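Local structure of SalCYP truncation (7ABB) at residues 141-144 against 148-151; 154-159 against 187-192; 54-59 against 305-310. The protein belongs to the cytochrome P450 family and binds heme c within its largely helical fold. One frame throughout, in Å; residues are numbered along the deposited sequence.

Contact 1: residues 141-144 against 148-151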
loop_
_atom_site.group_PDB
_atom_site.type_symbol
_atom_site.label_atom_id
_atom_site.label_comp_id
_atom_site.label_asym_id
_atom_site.label_seq_id
_atom_site.Cartn_x
_atom_site.Cartn_y
_atom_site.Cartn_z
ATOM N N GLU A 141 5.324 13.718 0.914
ATOM C CA GLU A 141 4.811 15.020 1.347
ATOM C C GLU A 141 3.383 14.876 1.877
ATOM O O GLU A 141 3.045 15.400 2.950
ATOM C CB GLU A 141 4.853 16.030 0.194
ATOM C CG GLU A 141 4.215 17.378 0.543
ATOM C CD GLU A 141 4.375 18.447 -0.520
ATOM O OE1 GLU A 141 5.341 18.382 -1.328
ATOM O OE2 GLU A 141 3.502 19.335 -0.554
ATOM N N ASN A 142 2.534 14.169 1.132
ATOM C CA ASN A 142 1.155 13.969 1.552
ATOM C C ASN A 142 1.089 13.218 2.880
ATOM O O ASN A 142 0.257 13.532 3.736
ATOM C CB ASN A 142 0.381 13.175 0.488
ATOM C CG ASN A 142 0.284 13.895 -0.825
ATOM O OD1 ASN A 142 0.215 15.122 -0.886
ATOM N ND2 ASN A 142 0.259 13.111 -1.907
ATOM N N LEU A 143 1.925 12.186 3.052
ATOM C CA LEU A 143 1.946 11.430 4.310
ATOM C C LEU A 143 2.314 12.341 5.475
ATOM O O LEU A 143 1.662 12.327 6.529
ATOM C CB LEU A 143 2.952 10.285 4.227
ATOM C CG LEU A 143 3.062 9.374 5.456
ATOM C CD1 LEU A 143 1.765 8.671 5.732
ATOM C CD2 LEU A 143 4.188 8.374 5.288
ATOM N N MET A 144 3.368 13.145 5.291
ATOM C CA MET A 144 3.815 14.067 6.325
ATOM C C MET A 144 2.708 15.031 6.705
ATOM O O MET A 144 2.527 15.341 7.891
ATOM C CB MET A 144 5.050 14.810 5.833
ATOM C CG MET A 144 6.268 13.911 5.704
ATOM S SD MET A 144 7.628 14.702 4.837
ATOM C CE MET A 144 8.221 15.747 6.150
ATOM N N GLY A 148 1.407 14.798 10.457
ATOM C CA GLY A 148 1.856 15.930 11.230
ATOM C C GLY A 148 3.355 16.081 11.337
ATOM O O GLY A 148 3.833 16.691 12.307
ATOM N N TRP A 149 4.117 15.557 10.374
ATOM C CA TRP A 149 5.572 15.712 10.354
ATOM C C TRP A 149 5.945 16.993 9.600
ATOM O O TRP A 149 5.437 17.206 8.490
ATOM C CB TRP A 149 6.218 14.501 9.678
ATOM C CG TRP A 149 6.181 13.242 10.485
ATOM C CD1 TRP A 149 6.391 13.139 11.823
ATOM C CD2 TRP A 149 5.921 11.916 10.012
ATOM N NE1 TRP A 149 6.281 11.830 12.227
ATOM C CE2 TRP A 149 6.003 11.058 11.130
ATOM C CE3 TRP A 149 5.637 11.373 8.756
ATOM C CZ2 TRP A 149 5.783 9.689 11.037
ATOM C CZ3 TRP A 149 5.425 9.998 8.658
ATOM C CH2 TRP A 149 5.513 9.173 9.796
ATOM N N PRO A 150 6.801 17.857 10.173
ATOM C CA PRO A 150 7.150 19.135 9.521
ATOM C C PRO A 150 7.705 18.940 8.112
ATOM O O PRO A 150 8.642 18.166 7.893
ATOM C CB PRO A 150 8.210 19.734 10.453
ATOM C CG PRO A 150 7.974 19.105 11.776
ATOM C CD PRO A 150 7.492 17.694 11.460
ATOM N N LEU A 151 7.148 19.688 7.152
ATOM C CA LEU A 151 7.516 19.482 5.754
ATOM C C LEU A 151 8.958 19.876 5.449
ATOM O O LEU A 151 9.500 19.397 4.446
ATOM C CB LEU A 151 6.547 20.227 4.836
ATOM C CG LEU A 151 5.161 19.567 4.711
ATOM C CD1 LEU A 151 4.253 20.373 3.798
ATOM C CD2 LEU A 151 5.215 18.105 4.208
#
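Met-144 O receives two backbone N-H groups, those of Gly-148 and Trp-149, where helix 130-147 ends in a glycine C-cap. The bond from Trp-149 is a six-to-one bond of the kind seen in a Schellman motif, the bond from Gly-148 is an i to i-4 bond of the helical pattern, and Gly-148 has the positive phi (97°) that turns the chain off the helix. Trp-149 N lies 3.0 Å from Met-144 O, and Gly-148 N lies 2.9 Å from the same Met-144 O. Both bonds are bent at hydrogen, about 140°, and both donors reach the oxygen from off the carbonyl plane, Gly-148 N the more tilted of the two (29°). The carbonyl of Gly-148 is met by Arg-197, while the carboxylate of Glu-141 turns to Arg-117 and Arg-118 on helix 108-120. The side-chain amide of Asn-142 is satisfied by Asn-114 and Gln-351. The rest is apolar. Leu-143, a residue of the heme pocket, sets CD2 at the edge of the Trp-149 indole, in its plane, 3.9 Å from CZ3. Met-144 crosses the Trp-149 side chain at about a right angle, its CG 4.0 Å from Trp-149 CB. From the far end of the loop segment Leu-151 reaches back to the helix, its CD2 3.7 Å from Met-144 CB.

Contact 2: residues 154-159 against 187-192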
loop_
_atom_site.group_PDB
_atom_site.type_symbol
_atom_site.label_atom_id
_atom_site.label_comp_id
_atom_site.label_asym_id
_atom_site.label_seq_id
_atom_site.Cartn_x
_atom_site.Cartn_y
_atom_site.Cartn_z
ATOM N N LEU A 154 11.261 16.816 4.690
ATOM C CA LEU A 154 10.963 15.902 3.590
ATOM C C LEU A 154 12.231 15.299 2.993
ATOM O O LEU A 154 12.296 14.092 2.738
ATOM C CB LEU A 154 10.157 16.626 2.514
ATOM C CG LEU A 154 9.626 15.745 1.371
ATOM C CD1 LEU A 154 8.432 16.416 0.735
ATOM C CD2 LEU A 154 10.683 15.448 0.318
ATOM N N ASP A 155 13.234 16.132 2.706
ATOM C CA ASP A 155 14.445 15.602 2.092
ATOM C C ASP A 155 15.097 14.564 2.996
ATOM O O ASP A 155 15.582 13.533 2.518
ATOM C CB ASP A 155 15.421 16.737 1.769
ATOM C CG ASP A 155 14.932 17.640 0.637
ATOM O OD1 ASP A 155 14.227 17.152 -0.266
ATOM O OD2 ASP A 155 15.264 18.846 0.651
ATOM N N HIS A 156 15.081 14.799 4.311
ATOM C CA HIS A 156 15.656 13.839 5.244
ATOM C C HIS A 156 14.890 12.522 5.202
ATOM O O HIS A 156 15.481 11.444 5.079
ATOM C CB HIS A 156 15.642 14.427 6.655
ATOM C CG HIS A 156 16.315 13.570 7.681
ATOM N ND1 HIS A 156 15.616 12.872 8.645
ATOM C CD2 HIS A 156 17.626 13.317 7.909
ATOM C CE1 HIS A 156 16.470 12.224 9.420
ATOM N NE2 HIS A 156 17.694 12.472 8.990
ATOM N N LEU A 157 13.563 12.597 5.281
ATOM C CA LEU A 157 12.757 11.389 5.299
ATOM C C LEU A 157 12.790 10.691 3.948
ATOM O O LEU A 157 12.762 9.457 3.891
ATOM C CB LEU A 157 11.318 11.719 5.696
ATOM C CG LEU A 157 11.108 12.217 7.132
ATOM C CD1 LEU A 157 9.627 12.393 7.359
ATOM C CD2 LEU A 157 11.725 11.269 8.136
ATOM N N LEU A 158 12.862 11.451 2.852
ATOM C CA LEU A 158 12.969 10.814 1.546
ATOM C C LEU A 158 14.246 9.988 1.457
ATOM O O LEU A 158 14.243 8.881 0.904
ATOM C CB LEU A 158 12.936 11.876 0.448
ATOM C CG LEU A 158 12.839 11.375 -0.986
ATOM C CD1 LEU A 158 11.512 10.733 -1.242
ATOM C CD2 LEU A 158 13.014 12.532 -1.937
ATOM N N ALA A 159 15.345 10.509 2.013
ATOM C CA ALA A 159 16.613 9.787 2.012
ATOM C C ALA A 159 16.515 8.492 2.809
ATOM O O ALA A 159 17.081 7.466 2.413
ATOM C CB ALA A 159 17.716 10.683 2.579
ATOM N N GLN A 187 14.080 5.729 13.548
ATOM C CA GLN A 187 13.751 5.626 14.967
ATOM C C GLN A 187 14.119 6.899 15.712
ATOM O O GLN A 187 13.355 7.369 16.562
ATOM C CB GLN A 187 14.462 4.426 15.583
ATOM C CG GLN A 187 13.969 3.109 15.050
ATOM C CD GLN A 187 14.623 1.936 15.741
ATOM O OE1 GLN A 187 15.840 1.768 15.687
ATOM N NE2 GLN A 187 13.818 1.122 16.405
ATOM N N GLU A 188 15.287 7.473 15.408
ATOM C CA GLU A 188 15.670 8.736 16.031
ATOM C C GLU A 188 14.710 9.845 15.624
ATOM O O GLU A 188 14.326 10.683 16.449
ATOM C CB GLU A 188 17.104 9.105 15.647
ATOM C CG GLU A 188 18.148 8.713 16.671
ATOM C CD GLU A 188 18.098 9.574 17.927
ATOM O OE1 GLU A 188 17.624 10.728 17.849
ATOM O OE2 GLU A 188 18.534 9.093 18.994
ATOM N N TYR A 189 14.303 9.857 14.354
ATOM C CA TYR A 189 13.387 10.888 13.882
ATOM C C TYR A 189 12.070 10.862 14.653
ATOM O O TYR A 189 11.598 11.900 15.125
ATOM C CB TYR A 189 13.135 10.732 12.383
ATOM C CG TYR A 189 12.227 11.814 11.867
ATOM C CD1 TYR A 189 12.733 13.056 11.514
ATOM C CD2 TYR A 189 10.862 11.613 11.768
ATOM C CE1 TYR A 189 11.908 14.051 11.054
ATOM C CE2 TYR A 189 10.028 12.611 11.291
ATOM C CZ TYR A 189 10.561 13.832 10.953
ATOM O OH TYR A 189 9.731 14.821 10.493
ATOM N N VAL A 190 11.457 9.684 14.801
ATOM C CA VAL A 190 10.170 9.639 15.499
ATOM C C VAL A 190 10.336 9.971 16.979
ATOM O O VAL A 190 9.442 10.576 17.580
ATOM C CB VAL A 190 9.457 8.284 15.322
ATOM C CG1 VAL A 190 9.234 7.973 13.837
ATOM C CG2 VAL A 190 10.206 7.174 16.017
ATOM N N ARG A 191 11.469 9.589 17.589
ATOM C CA ARG A 191 11.748 9.989 18.969
ATOM C C ARG A 191 11.810 11.503 19.085
ATOM O O ARG A 191 11.250 12.091 20.018
ATOM C CB ARG A 191 13.069 9.382 19.438
ATOM C CG ARG A 191 12.963 7.965 19.911
ATOM C CD ARG A 191 14.061 7.635 20.908
ATOM N NE ARG A 191 15.385 7.692 20.294
ATOM C CZ ARG A 191 15.925 6.706 19.586
ATOM N NH1 ARG A 191 15.261 5.574 19.396
ATOM N NH2 ARG A 191 17.134 6.852 19.064
ATOM N N ARG A 192 12.497 12.147 18.141
ATOM C CA ARG A 192 12.587 13.601 18.155
ATOM C C ARG A 192 11.226 14.245 17.908
ATOM O O ARG A 192 10.929 15.296 18.492
ATOM C CB ARG A 192 13.613 14.077 17.123
ATOM C CG ARG A 192 15.083 13.842 17.507
ATOM C CD ARG A 192 16.018 14.454 16.458
ATOM N NE ARG A 192 17.414 14.562 16.901
ATOM C CZ ARG A 192 18.464 13.990 16.305
ATOM N NH1 ARG A 192 19.684 14.176 16.802
ATOM N NH2 ARG A 192 18.318 13.241 15.216
#
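Tyr-189 sets CG anti to its backbone N (chi1 -178°), reaching across toward helix 154-165, while Leu-157 turns CG anti to its own carbonyl carbon (chi1 -67°), which, with chi2 extended, puts CD2 over the tyrosine ring. Leu-157 CD2 sits almost exactly above the ring centre, 3.6 Å from the Tyr-189 centroid and 7° off the normal, in a CH-pi contact. The two side chains cross at about a right angle; the second branch lies toward the phenol end, with Leu-157 CD1 4.0 Å from Tyr-189 OH. His-156 slides past the tyrosine in the opposite direction and meets it obliquely, its ND1 4.1 Å from Tyr-189 CD1. This is side-chain packing between two helices of the alpha-helical part of the P450 fold, with the Leu-157 side chain about 12 Å from the heme and no hydrogen bond between the segments. The backbones stay well apart, the nearest pair being Leu-157 CA and Tyr-189 CA at 8.6 Å. Outside the segments, Tyr-189 OH bonds Asp-153, just ahead of helix 154-165, and the tyrosine ring meets Trp-149 edge-to-face. Along helix 182-199, Glu-188 OE2 accepts a bond of 2.6 Å from Arg-191 NH2; the oxygen lies in the guanidinium plane, whereas the arginine nitrogen stands above the carboxylate plane. Glu-188 OE1 lies over the guanidinium face of Arg-192, a long charge contact of 3.7 Å to Arg-192 NH2.

Contact 3: residues 54-59 against 305-310. With HEC (heme c), chain B.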
loop_
_atom_site.group_PDB
_atom_site.type_symbol
_atom_site.label_atom_id
_atom_site.label_comp_id
_atom_site.label_asym_id
_atom_site.label_seq_id
_atom_site.Cartn_x
_atom_site.Cartn_y
_atom_site.Cartn_z
ATOM N N ALA A 54 -11.942 -14.896 3.921
ATOM C CA ALA A 54 -12.366 -15.542 5.165
ATOM C C ALA A 54 -11.228 -15.568 6.176
ATOM O O ALA A 54 -11.457 -15.439 7.391
ATOM C CB ALA A 54 -12.861 -16.957 4.889
ATOM N N ALA A 55 -10.004 -15.766 5.699
ATOM C CA ALA A 55 -8.857 -15.820 6.597
ATOM C C ALA A 55 -8.591 -14.455 7.216
ATOM O O ALA A 55 -8.388 -14.361 8.438
ATOM C CB ALA A 55 -7.618 -16.316 5.860
ATOM N N PHE A 56 -8.649 -13.397 6.408
ATOM C CA PHE A 56 -8.524 -12.037 6.926
ATOM C C PHE A 56 -9.579 -11.743 7.978
ATOM O O PHE A 56 -9.333 -10.934 8.883
ATOM C CB PHE A 56 -8.667 -11.012 5.793
ATOM C CG PHE A 56 -7.382 -10.689 5.049
ATOM C CD1 PHE A 56 -6.295 -10.110 5.692
ATOM C CD2 PHE A 56 -7.286 -10.920 3.684
ATOM C CE1 PHE A 56 -5.127 -9.782 4.976
ATOM C CE2 PHE A 56 -6.145 -10.603 2.988
ATOM C CZ PHE A 56 -5.060 -10.039 3.615
ATOM N N ARG A 57 -10.761 -12.340 7.860
ATOM C CA ARG A 57 -11.885 -12.029 8.733
ATOM C C ARG A 57 -12.011 -12.947 9.941
ATOM O O ARG A 57 -12.928 -12.748 10.736
ATOM C CB ARG A 57 -13.195 -12.064 7.938
ATOM C CG ARG A 57 -13.286 -10.927 6.939
ATOM C CD ARG A 57 -14.415 -11.149 5.933
ATOM N NE ARG A 57 -14.385 -10.078 4.927
ATOM C CZ ARG A 57 -14.866 -10.195 3.692
ATOM N NH1 ARG A 57 -15.427 -11.338 3.296
ATOM N NH2 ARG A 57 -14.784 -9.172 2.849
ATOM N N ASP A 58 -11.126 -13.936 10.108
ATOM C CA ASP A 58 -11.202 -14.889 11.231
ATOM C C ASP A 58 -9.850 -14.893 11.939
ATOM O O ASP A 58 -9.027 -15.782 11.743
ATOM C CB ASP A 58 -11.581 -16.261 10.729
ATOM C CG ASP A 58 -11.681 -17.287 11.822
ATOM O OD1 ASP A 58 -11.591 -16.900 13.003
ATOM O OD2 ASP A 58 -11.847 -18.491 11.485
ATOM N N GLU A 59 -9.632 -13.897 12.796
ATOM C CA GLU A 59 -8.370 -13.810 13.520
ATOM C C GLU A 59 -8.226 -14.866 14.614
ATOM O O GLU A 59 -7.107 -15.109 15.065
ATOM C CB GLU A 59 -8.218 -12.426 14.144
ATOM C CG GLU A 59 -8.154 -11.355 13.116
ATOM C CD GLU A 59 -7.855 -10.001 13.701
ATOM O OE1 GLU A 59 -8.253 -9.725 14.861
ATOM O OE2 GLU A 59 -7.217 -9.221 12.978
ATOM N N LEU A 305 -1.501 -14.779 2.478
ATOM C CA LEU A 305 -2.759 -14.301 1.912
ATOM C C LEU A 305 -2.452 -13.368 0.740
ATOM O O LEU A 305 -2.674 -12.152 0.827
ATOM C CB LEU A 305 -3.590 -13.594 2.982
ATOM C CG LEU A 305 -3.874 -14.420 4.251
ATOM C CD1 LEU A 305 -4.757 -13.608 5.207
ATOM C CD2 LEU A 305 -4.512 -15.710 3.915
ATOM N N PRO A 306 -1.939 -13.897 -0.378
ATOM C CA PRO A 306 -1.480 -13.002 -1.461
ATOM C C PRO A 306 -2.644 -12.318 -2.166
ATOM O O PRO A 306 -3.521 -12.968 -2.745
ATOM C CB PRO A 306 -0.718 -13.942 -2.402
ATOM C CG PRO A 306 -1.316 -15.302 -2.117
ATOM C CD PRO A 306 -1.574 -15.301 -0.648
ATOM N N LEU A 307 -2.615 -10.982 -2.164
ATOM C CA LEU A 307 -3.643 -10.225 -2.858
ATOM C C LEU A 307 -3.559 -10.431 -4.376
ATOM O O LEU A 307 -4.566 -10.271 -5.073
ATOM C CB LEU A 307 -3.510 -8.737 -2.501
ATOM C CG LEU A 307 -3.542 -8.434 -0.992
ATOM C CD1 LEU A 307 -3.515 -6.920 -0.797
ATOM C CD2 LEU A 307 -4.769 -9.062 -0.335
ATOM N N ALA A 308 -2.375 -10.774 -4.893
ATOM C CA ALA A 308 -2.193 -11.099 -6.311
ATOM C C ALA A 308 -2.966 -12.343 -6.716
ATOM O O ALA A 308 -3.218 -12.541 -7.905
ATOM C CB ALA A 308 -0.715 -11.309 -6.628
ATOM N N LEU A 309 -3.300 -13.206 -5.762
ATOM C CA LEU A 309 -4.180 -14.327 -6.064
ATOM C C LEU A 309 -5.642 -13.993 -5.762
ATOM O O LEU A 309 -6.509 -14.264 -6.606
ATOM C CB LEU A 309 -3.730 -15.585 -5.297
ATOM C CG LEU A 309 -2.318 -16.080 -5.631
ATOM C CD1 LEU A 309 -2.026 -17.398 -4.930
ATOM C CD2 LEU A 309 -2.095 -16.233 -7.102
ATOM N N ALA A 310 -5.941 -13.421 -4.591
ATOM C CA ALA A 310 -7.320 -13.076 -4.257
ATOM C C ALA A 310 -7.954 -12.237 -5.356
ATOM O O ALA A 310 -9.077 -12.500 -5.798
ATOM C CB ALA A 310 -7.372 -12.331 -2.910
HETATM FE FE HEC B . -2.055 0.292 4.133
HETATM C CHA HEC B . -2.604 -2.119 6.526
HETATM C CHB HEC B . -2.436 -2.110 1.721
HETATM C CHC HEC B . -1.551 2.686 1.731
HETATM C CHD HEC B . -1.314 2.587 6.537
HETATM N NA HEC B . -2.421 -1.691 4.133
HETATM C C1A HEC B . -2.670 -2.522 5.226
HETATM C C2A HEC B . -2.989 -3.871 4.806
HETATM C C3A HEC B . -2.948 -3.840 3.461
HETATM C C4A HEC B . -2.596 -2.508 3.034
HETATM C CMA HEC B . -3.185 -5.004 2.482
HETATM C CAA HEC B . -3.355 -5.087 5.730
HETATM C CBA HEC B . -2.148 -5.889 6.202
HETATM C CGA HEC B . -2.613 -7.069 7.039
HETATM O O1A HEC B . -1.698 -7.729 7.582
HETATM O O2A HEC B . -3.848 -7.297 7.127
HETATM N NB HEC B . -1.947 0.282 2.127
HETATM C C1B HEC B . -2.180 -0.805 1.305
HETATM C C2B HEC B . -2.131 -0.339 -0.048
HETATM C C3B HEC B . -1.913 0.989 -0.041
HETATM C C4B HEC B . -1.769 1.398 1.314
HETATM C CMB HEC B . -2.359 -1.303 -1.230
HETATM C CAB HEC B . -1.743 2.017 -1.130
HETATM C CBB HEC B . -2.185 1.615 -2.500
HETATM N NC HEC B . -1.501 2.252 4.148
HETATM C C1C HEC B . -1.445 3.071 3.044
HETATM C C2C HEC B . -1.218 4.424 3.476
HETATM C C3C HEC B . -1.154 4.429 4.827
HETATM C C4C HEC B . -1.313 3.056 5.249
HETATM C CMC HEC B . -1.113 5.613 2.519
HETATM C CAC HEC B . -0.899 5.570 5.826
HETATM C CBC HEC B . -1.137 7.017 5.394
HETATM N ND HEC B . -1.954 0.223 6.126
HETATM C C1D HEC B . -1.626 1.322 6.920
HETATM C C2D HEC B . -1.690 0.911 8.287
HETATM C C3D HEC B . -2.077 -0.526 8.317
HETATM C C4D HEC B . -2.245 -0.872 6.922
HETATM C CMD HEC B . -1.387 1.806 9.495
HETATM C CAD HEC B . -2.270 -1.435 9.544
HETATM C CBD HEC B . -3.728 -1.379 9.929
HETATM C CGD HEC B . -4.001 -2.337 11.072
HETATM O O1D HEC B . -5.070 -2.223 11.709
HETATM O O2D HEC B . -3.134 -3.200 11.319
#
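Phe-56 and Leu-305 slide past each other in opposite directions, and one leucine methyl stands over the face of the phenyl ring. Leu-305 CD1 is 3.7 Å from the Phe-56 ring centroid, only 4° off the normal, a CH-pi contact over the face. With CG anti to its carbonyl carbon (chi1 -55°) and chi2 extended, Leu-305 turns its other branch to the neighbouring helical residue, CD2 lying 3.7 Å from Ala-55 CB, so one side chain grips two successive residues at the end of helix 49-56. Leu-307 comes at about a right angle to the phenylalanine, its CD2 meeting Phe-56 CE2 obliquely at 3.9 Å. Leu-307 CD1 lies 3.8 Å from the heme methyl CMA. In this P450 the contact thus joins helix 49-56 to the chain that leaves strand 302-304 and enters helix 307-310, right beside the heme. Leu-46 and Arg-286 of the mixed sheet also pack here. The propionate oxygen O2A of the heme lies at the ring edge, near the plane, 3.5 Å from Phe-56 CE1. Arg-92 and Arg-286 hydrogen-bond the heme; the C-H of Phe-56 at the propionate oxygen is probably weakly favourable, and the contact between the segments is apolar packing.

How the contacts relate
Contacts 1 and 2 are successive in the chain and touch, their centres 11 Å apart: the loop of 148-151 leads from helix 130-147 into helix 154-165, and Met-144 CE packs against Leu-154 N at 3.5 Å. Contact 3 lies across the chain's centre, about 31 Å between centres from contact 1 and 33 Å from contact 2. Contact 1 is only partly buried and is the only one with hydrogen bonds between its segments, as befits a helix end. The other two are buried, and each rests on a leucine methyl over an aromatic ring. They differ in setting: 154-159 with 187-192 pairs helices remote from the heme, whereas contact 3 touches it, as does Leu-143 of contact 1.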